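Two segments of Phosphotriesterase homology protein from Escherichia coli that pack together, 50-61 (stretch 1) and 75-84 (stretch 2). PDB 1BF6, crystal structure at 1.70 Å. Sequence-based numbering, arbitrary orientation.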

# COMPACT_ATOMS: atom_id res chain seq x y z
N VAL A 50 0.39 1.26 -10.27
CA VAL A 50 0.51 0.35 -9.13
C VAL A 50 1.43 1.04 -8.14
O VAL A 50 2.53 1.43 -8.52
CB VAL A 50 1.16 -1.03 -9.50
CG1 VAL A 50 1.42 -1.85 -8.23
CG2 VAL A 50 0.24 -1.83 -10.43
N ILE A 51 0.96 1.21 -6.90
CA ILE A 51 1.75 1.84 -5.83
C ILE A 51 2.48 0.69 -5.11
O ILE A 51 1.88 -0.10 -4.38
CB ILE A 51 0.86 2.61 -4.83
CG1 ILE A 51 -0.21 3.43 -5.57
CG2 ILE A 51 1.73 3.56 -3.96
CD1 ILE A 51 0.32 4.43 -6.59
N GLU A 52 3.78 0.59 -5.36
CA GLU A 52 4.62 -0.45 -4.80
C GLU A 52 5.07 -0.11 -3.37
O GLU A 52 5.72 0.91 -3.13
CB GLU A 52 5.79 -0.70 -5.75
CG GLU A 52 6.13 -2.17 -5.95
CD GLU A 52 7.06 -2.70 -4.87
OE1 GLU A 52 7.62 -1.89 -4.12
OE2 GLU A 52 7.24 -3.94 -4.80
N MET A 53 4.75 -1.02 -2.45
CA MET A 53 4.99 -0.87 -1.01
C MET A 53 6.24 -1.48 -0.39
O MET A 53 6.35 -1.55 0.84
CB MET A 53 3.78 -1.43 -0.26
CG MET A 53 2.45 -0.79 -0.64
SD MET A 53 2.21 0.85 0.11
CE MET A 53 2.56 1.83 -1.24
N THR A 54 7.16 -1.94 -1.23
CA THR A 54 8.39 -2.57 -0.75
C THR A 54 9.48 -1.53 -0.50
O THR A 54 10.03 -1.00 -1.45
CB THR A 54 8.96 -3.60 -1.79
OG1 THR A 54 7.92 -4.50 -2.22
CG2 THR A 54 10.10 -4.41 -1.19
N ASN A 55 9.76 -1.22 0.77
CA ASN A 55 10.84 -0.28 1.06
C ASN A 55 12.20 -1.01 1.03
O ASN A 55 12.26 -2.25 0.87
CB ASN A 55 10.61 0.58 2.32
CG ASN A 55 10.04 -0.18 3.49
OD1 ASN A 55 10.60 -1.17 3.95
ND2 ASN A 55 8.94 0.33 4.04
N ARG A 56 13.29 -0.26 1.14
CA ARG A 56 14.62 -0.85 1.03
C ARG A 56 14.90 -2.21 1.68
O ARG A 56 15.23 -3.17 0.98
CB ARG A 56 15.71 0.14 1.45
CG ARG A 56 17.10 -0.40 1.21
CD ARG A 56 18.17 0.67 1.33
NE ARG A 56 19.49 0.06 1.26
CZ ARG A 56 20.63 0.74 1.34
NH1 ARG A 56 20.62 2.06 1.47
NH2 ARG A 56 21.79 0.09 1.31
N TYR A 57 14.72 -2.28 2.99
CA TYR A 57 15.01 -3.50 3.74
C TYR A 57 13.93 -4.58 3.75
O TYR A 57 13.98 -5.53 4.54
CB TYR A 57 15.51 -3.13 5.13
CG TYR A 57 16.76 -2.27 5.04
CD1 TYR A 57 18.02 -2.84 4.82
CD2 TYR A 57 16.67 -0.87 5.10
CE1 TYR A 57 19.16 -2.04 4.66
CE2 TYR A 57 17.81 -0.07 4.94
CZ TYR A 57 19.05 -0.66 4.71
OH TYR A 57 20.16 0.13 4.55
N MET A 58 12.98 -4.44 2.83
CA MET A 58 11.92 -5.41 2.63
C MET A 58 12.31 -6.16 1.35
O MET A 58 11.63 -7.10 0.92
CB MET A 58 10.56 -4.73 2.44
CG MET A 58 9.89 -4.28 3.73
SD MET A 58 8.46 -3.21 3.43
CE MET A 58 7.17 -4.45 3.06
N GLY A 59 13.42 -5.75 0.74
CA GLY A 59 13.88 -6.40 -0.48
C GLY A 59 13.51 -5.68 -1.76
O GLY A 59 13.34 -6.33 -2.81
N ARG A 60 13.39 -4.35 -1.70
CA ARG A 60 13.05 -3.55 -2.87
C ARG A 60 14.11 -3.72 -3.96
O ARG A 60 15.28 -3.96 -3.68
CB ARG A 60 12.93 -2.07 -2.48
CG ARG A 60 12.46 -1.12 -3.61
CD ARG A 60 12.51 0.36 -3.16
NE ARG A 60 13.90 0.79 -2.96
CZ ARG A 60 14.29 1.69 -2.06
NH1 ARG A 60 13.41 2.30 -1.27
NH2 ARG A 60 15.58 1.94 -1.91
N ASN A 61 13.68 -3.58 -5.21
CA ASN A 61 14.56 -3.69 -6.36
C ASN A 61 14.09 -2.70 -7.40
O ASN A 61 13.24 -3.03 -8.24
CB ASN A 61 14.52 -5.11 -6.92
CG ASN A 61 15.64 -5.40 -7.89
OD1 ASN A 61 16.22 -6.48 -7.86
ND2 ASN A 61 15.95 -4.45 -8.77
N ASN A 75 2.60 1.93 -14.96
CA ASN A 75 3.34 2.91 -14.16
C ASN A 75 3.47 2.42 -12.73
O ASN A 75 2.47 2.09 -12.08
CB ASN A 75 2.67 4.28 -14.19
CG ASN A 75 3.47 5.33 -13.42
OD1 ASN A 75 2.98 5.91 -12.44
ND2 ASN A 75 4.70 5.56 -13.86
N VAL A 76 4.69 2.39 -12.22
CA VAL A 76 4.92 1.93 -10.86
C VAL A 76 5.46 3.05 -9.97
O VAL A 76 6.48 3.67 -10.29
CB VAL A 76 5.93 0.76 -10.83
CG1 VAL A 76 6.20 0.35 -9.40
CG2 VAL A 76 5.39 -0.42 -11.64
N VAL A 77 4.76 3.32 -8.87
CA VAL A 77 5.20 4.33 -7.92
C VAL A 77 5.94 3.60 -6.79
O VAL A 77 5.33 2.82 -6.06
CB VAL A 77 4.02 5.12 -7.32
CG1 VAL A 77 4.53 6.11 -6.26
CG2 VAL A 77 3.26 5.86 -8.44
N ALA A 78 7.24 3.83 -6.71
CA ALA A 78 8.10 3.23 -5.68
C ALA A 78 7.98 3.95 -4.32
O ALA A 78 7.51 5.09 -4.25
CB ALA A 78 9.55 3.22 -6.16
N CYS A 79 8.40 3.28 -3.25
CA CYS A 79 8.32 3.88 -1.91
C CYS A 79 9.65 3.94 -1.15
O CYS A 79 10.67 3.40 -1.59
CB CYS A 79 7.31 3.13 -1.05
SG CYS A 79 7.84 1.46 -0.52
N THR A 80 9.62 4.64 -0.02
CA THR A 80 10.77 4.75 0.88
C THR A 80 10.26 4.67 2.32
O THR A 80 9.17 5.17 2.63
CB THR A 80 11.57 6.10 0.71
OG1 THR A 80 12.66 6.11 1.65
CG2 THR A 80 10.69 7.32 0.96
N GLY A 81 11.01 4.00 3.19
CA GLY A 81 10.59 3.90 4.58
C GLY A 81 11.15 2.68 5.29
O GLY A 81 12.13 2.08 4.84
N TYR A 82 10.58 2.38 6.45
CA TYR A 82 10.96 1.22 7.25
C TYR A 82 9.67 0.49 7.61
O TYR A 82 8.64 1.11 7.91
CB TYR A 82 11.77 1.62 8.49
CG TYR A 82 13.22 1.92 8.16
CD1 TYR A 82 13.63 3.20 7.77
CD2 TYR A 82 14.19 0.91 8.20
CE1 TYR A 82 14.95 3.47 7.42
CE2 TYR A 82 15.52 1.16 7.86
CZ TYR A 82 15.89 2.45 7.47
OH TYR A 82 17.19 2.69 7.07
N TYR A 83 9.73 -0.84 7.57
CA TYR A 83 8.58 -1.72 7.78
C TYR A 83 7.91 -1.79 9.16
O TYR A 83 6.94 -1.09 9.41
CB TYR A 83 8.96 -3.11 7.25
CG TYR A 83 7.81 -4.07 7.05
CD1 TYR A 83 6.51 -3.61 6.81
CD2 TYR A 83 8.03 -5.44 7.09
CE1 TYR A 83 5.46 -4.50 6.64
CE2 TYR A 83 7.00 -6.34 6.91
CZ TYR A 83 5.72 -5.87 6.69
OH TYR A 83 4.70 -6.78 6.56
N GLN A 84 8.33 -2.74 10.00
CA GLN A 84 7.78 -2.88 11.34
C GLN A 84 8.87 -3.44 12.25
O GLN A 84 9.91 -3.90 11.77
CB GLN A 84 6.52 -3.75 11.38
CG GLN A 84 6.66 -5.09 10.75
CD GLN A 84 5.44 -5.95 10.96
OE1 GLN A 84 5.03 -6.19 12.09
NE2 GLN A 84 4.85 -6.41 9.87
O HOH W 1 9.19 0.33 -3.84
O HOH W 2 13.10 -0.57 4.91
O HOH W 3 13.42 2.62 2.01

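The most unusual feature of this contact is the way it continues after its β-pairing stops: three waters and a buried cysteine take over from the strand ladder. The ladder itself is short and parallel. V50 N donates to N75 O (2.9 Å), V77 N to V50 O (2.9 Å) and E52 N to V77 O (2.8 Å), so alternate residues of stretch 1 make the bonds. V50 and V76 share one face of the sheet; I51 and V77 share the other, where I51 CD1 meets V77 CG2 at 3.8 Å.

Beyond E52, stretch 1 turns, and C79 points into the turn. Its compact thiol lies against backbone, with SG 3.3 Å from M53 C. Water 1 joins E52 OE1, T54 O and C79 N, while E52 also accepts from T54 N and OG1 and so braces the turn internally. Water 2 links N55 OD1 and Y57 N to G81 O; water 3 accepts from R56 N and G81 N. The long R60 side chain reaches back, its NH1 donating to C79 O (3.0 Å).

Aromatic residues close the far end. The Y57 and Y82 rings lie nearly parallel but slid apart, and flexible M58 sets CE over one face of Y83, 3.9 Å from the ring centroid. Where a strand ends but segments stay close, water and side chains can satisfy unpaired backbone.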